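Local structure of mitochondrial ubiquitin ligase activator of NFKB 1 (Homo sapiens, 6M2D) at residues F14-F19 and S27-Y32. The protein acts through the zinc-binding RING domain of this chain as an E3 ubiquitin ligase, passing ubiquitin from an E2 enzyme to substrates such as AKT1. Sequence-based numbering, arbitrary orientation.
With ZN (zinc ion), chain G.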
ATOM      1  N   PHE A  14       6.464   8.120  -1.335  1.00 15.31           N
ATOM      2  CA  PHE A  14       6.517   7.584   0.017  1.00 16.06           C
ATOM      3  C   PHE A  14       5.280   6.744   0.296  1.00 14.96           C
ATOM      4  O   PHE A  14       4.205   6.981  -0.262  1.00 16.51           O
ATOM      5  CB  PHE A  14       6.598   8.714   1.045  1.00 16.59           C
ATOM      6  CG  PHE A  14       7.822   9.579   0.914  1.00 16.52           C
ATOM      7  CD1 PHE A  14       9.090   9.014   0.841  1.00 18.06           C
ATOM      8  CD2 PHE A  14       7.702  10.960   0.878  1.00 15.30           C
ATOM      9  CE1 PHE A  14      10.222   9.813   0.737  1.00 15.49           C
ATOM     10  CE2 PHE A  14       8.831  11.772   0.778  1.00 19.19           C
ATOM     11  CZ  PHE A  14      10.094  11.191   0.708  1.00 17.80           C
ATOM     12  N   LYS A  15       5.448   5.751   1.166  1.00 15.12           N
ATOM     13  CA  LYS A  15       4.319   4.962   1.639  1.00 15.19           C
ATOM     14  C   LYS A  15       3.293   5.860   2.324  1.00 17.03           C
ATOM     15  O   LYS A  15       3.639   6.761   3.089  1.00 17.13           O
ATOM     16  CB  LYS A  15       4.801   3.879   2.603  1.00 17.05           C
ATOM     17  CG  LYS A  15       5.887   2.957   2.040  1.00 15.97           C
ATOM     18  CD  LYS A  15       6.415   2.025   3.122  1.00 18.31           C
ATOM     19  CE  LYS A  15       7.474   1.071   2.576  1.00 22.72           C
ATOM     20  NZ  LYS A  15       7.860   0.019   3.555  1.00 25.42           N
ATOM     21  N   SER A  16       2.026   5.608   2.051  1.00 15.17           N
ATOM     22  CA  SER A  16       0.990   6.513   2.532  1.00 14.00           C
ATOM     23  C   SER A  16      -0.315   5.809   2.870  1.00 18.26           C
ATOM     24  O   SER A  16      -1.239   6.474   3.345  1.00 16.76           O
ATOM     25  CB  SER A  16       0.752   7.624   1.487  1.00 14.35           C
ATOM     26  OG  SER A  16      -0.052   7.169   0.406  1.00 16.97           O
ATOM     27  N   CYS A  17      -0.407   4.490   2.688  1.00 15.80           N
ATOM     28  CA  CYS A  17      -1.634   3.728   2.858  1.00 16.07           C
ATOM     29  C   CYS A  17      -1.428   2.615   3.875  1.00 17.41           C
ATOM     30  O   CYS A  17      -0.345   2.026   3.969  1.00 18.62           O
ATOM     31  CB  CYS A  17      -2.077   3.092   1.529  1.00 16.66           C
ATOM     32  SG  CYS A  17      -2.413   4.244   0.194  1.00 18.66           S
ATOM     33  N   VAL A  18      -2.479   2.326   4.636  1.00 15.54           N
ATOM     34  CA  VAL A  18      -2.580   1.099   5.420  1.00 16.90           C
ATOM     35  C   VAL A  18      -3.597   0.199   4.737  1.00 18.88           C
ATOM     36  O   VAL A  18      -4.725   0.623   4.462  1.00 15.90           O
ATOM     37  CB  VAL A  18      -2.999   1.370   6.877  1.00 17.91           C
ATOM     38  CG1 VAL A  18      -2.955   0.066   7.682  1.00 21.79           C
ATOM     39  CG2 VAL A  18      -2.113   2.436   7.510  1.00 16.39           C
ATOM     40  N   PHE A  19      -3.204  -1.044   4.471  1.00 19.14           N
ATOM     41  CA  PHE A  19      -4.091  -2.014   3.848  1.00 20.54           C
ATOM     42  C   PHE A  19      -4.764  -2.844   4.937  1.00 22.73           C
ATOM     43  O   PHE A  19      -4.097  -3.333   5.852  1.00 23.68           O
ATOM     44  CB  PHE A  19      -3.317  -2.919   2.881  1.00 20.46           C
ATOM     45  CG  PHE A  19      -2.869  -2.228   1.615  1.00 18.85           C
ATOM     46  CD1 PHE A  19      -3.505  -1.086   1.165  1.00 17.25           C
ATOM     47  CD2 PHE A  19      -1.812  -2.730   0.878  1.00 17.50           C
ATOM     48  CE1 PHE A  19      -3.094  -0.448   0.005  1.00 19.10           C
ATOM     49  CE2 PHE A  19      -1.394  -2.099  -0.283  1.00 14.69           C
ATOM     50  CZ  PHE A  19      -2.036  -0.955  -0.721  1.00 15.59           C
ATOM     51  N   SER A  27       2.469   0.968   0.346  1.00 17.45           N
ATOM     52  CA  SER A  27       2.169   1.524  -0.964  1.00 14.78           C
ATOM     53  C   SER A  27       1.749   2.986  -0.865  1.00 15.68           C
ATOM     54  O   SER A  27       1.199   3.426   0.148  1.00 15.62           O
ATOM     55  CB  SER A  27       1.060   0.705  -1.660  1.00 15.00           C
ATOM     56  OG  SER A  27       0.507   1.412  -2.758  1.00 16.42           O
ATOM     57  N   CYS A  28       2.018   3.738  -1.934  1.00 12.36           N
ATOM     58  CA  CYS A  28       1.420   5.051  -2.092  1.00 15.53           C
ATOM     59  C   CYS A  28       0.005   4.900  -2.635  1.00 15.83           C
ATOM     60  O   CYS A  28      -0.425   3.809  -3.019  1.00 18.05           O
ATOM     61  CB  CYS A  28       2.250   5.921  -3.028  1.00 15.61           C
ATOM     62  SG  CYS A  28       2.181   5.417  -4.772  1.00 17.72           S
ATOM     63  N   THR A  29      -0.726   6.019  -2.691  1.00 17.02           N
ATOM     64  CA  THR A  29      -2.131   5.937  -3.083  1.00 13.88           C
ATOM     65  C   THR A  29      -2.287   5.650  -4.574  1.00 19.62           C
ATOM     66  O   THR A  29      -3.189   4.908  -4.976  1.00 18.27           O
ATOM     67  CB  THR A  29      -2.873   7.223  -2.711  1.00 20.42           C
ATOM     68  OG1 THR A  29      -2.507   7.625  -1.387  1.00 17.36           O
ATOM     69  CG2 THR A  29      -4.375   6.982  -2.751  1.00 21.91           C
ATOM     70  N   GLU A  30      -1.421   6.232  -5.411  1.00 21.28           N
ATOM     71  CA  GLU A  30      -1.538   6.017  -6.852  1.00 24.29           C
ATOM     72  C   GLU A  30      -1.321   4.554  -7.211  1.00 22.12           C
ATOM     73  O   GLU A  30      -2.036   3.997  -8.052  1.00 25.41           O
ATOM     74  CB  GLU A  30      -0.545   6.910  -7.600  1.00 25.08           C
ATOM     75  CG  GLU A  30      -1.170   8.177  -8.177  1.00 37.84           C
ATOM     76  CD  GLU A  30      -0.184   8.998  -8.996  1.00 43.04           C
ATOM     77  OE1 GLU A  30       0.842   8.433  -9.438  1.00 39.10           O
ATOM     78  OE2 GLU A  30      -0.434  10.212  -9.180  1.00 43.79           O
ATOM     79  N   CYS A  31      -0.360   3.906  -6.559  1.00 18.00           N
ATOM     80  CA  CYS A  31      -0.085   2.510  -6.875  1.00 17.56           C
ATOM     81  C   CYS A  31      -1.232   1.612  -6.431  1.00 20.85           C
ATOM     82  O   CYS A  31      -1.558   0.632  -7.114  1.00 22.53           O
ATOM     83  CB  CYS A  31       1.227   2.089  -6.230  1.00 19.73           C
ATOM     84  SG  CYS A  31       2.641   2.662  -7.193  1.00 17.66           S
ATOM     85  N   TYR A  32      -1.860   1.926  -5.292  1.00 18.54           N
ATOM     86  CA  TYR A  32      -3.027   1.160  -4.870  1.00 20.28           C
ATOM     87  C   TYR A  32      -4.116   1.208  -5.934  1.00 19.07           C
ATOM     88  O   TYR A  32      -4.680   0.176  -6.314  1.00 21.74           O
ATOM     89  CB  TYR A  32      -3.576   1.685  -3.544  1.00 16.43           C
ATOM     90  CG  TYR A  32      -4.959   1.131  -3.334  1.00 20.93           C
ATOM     91  CD1 TYR A  32      -5.135  -0.216  -3.037  1.00 19.62           C
ATOM     92  CD2 TYR A  32      -6.092   1.927  -3.496  1.00 21.54           C
ATOM     93  CE1 TYR A  32      -6.390  -0.752  -2.877  1.00 21.10           C
ATOM     94  CE2 TYR A  32      -7.362   1.400  -3.334  1.00 23.63           C
ATOM     95  CZ  TYR A  32      -7.502   0.059  -3.023  1.00 26.23           C
ATOM     96  OH  TYR A  32      -8.755  -0.481  -2.853  1.00 28.78           O
TER
HETATM   97 ZN    ZN G 401       3.730   3.793  -5.517  1.00 25.40          ZN
HETATM   98  O   HOH W   1       0.021   0.242   2.006  1.00 15.84           O
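Ser16 N donates to Ser27 O at 3.0 Å, in a nearly straight bond (169°) that comes from above the carbonyl plane. Cys17 N adds a weak bond to the same oxygen. A water links the two backbones as well, donating to Cys17 O and accepting from Ser27 N. It sits over the centre of one face of the Phe19 ring. With CG beside its backbone N (chi1 -71°), the Phe19 side chain runs from CB towards Ser27 and Tyr32, and the far side of its ring makes the contact. There, CE1 meets Tyr32 CD1 at 3.7 Å, the two ring planes being turned by 49°. CE2 lies 4.0 Å from Ser27 CB, and CZ at the tip comes to 3.6 Å from that same CB and also approaches Tyr32 CD1. Replacing Phe19 by alanine would probably open a gap beside Ser27 and Tyr32 and leave the water without its ring. Ser27 OG donates to Cys28 O in the carbonyl plane, and Tyr32 N bonds to that oxygen too. Cys28 SG caps the helix by accepting from Cys31 N and also binds zinc. Cys28 and Cys31 complete the zinc site with Cys7 and Cys10, in the cross-brace typical of RING fingers.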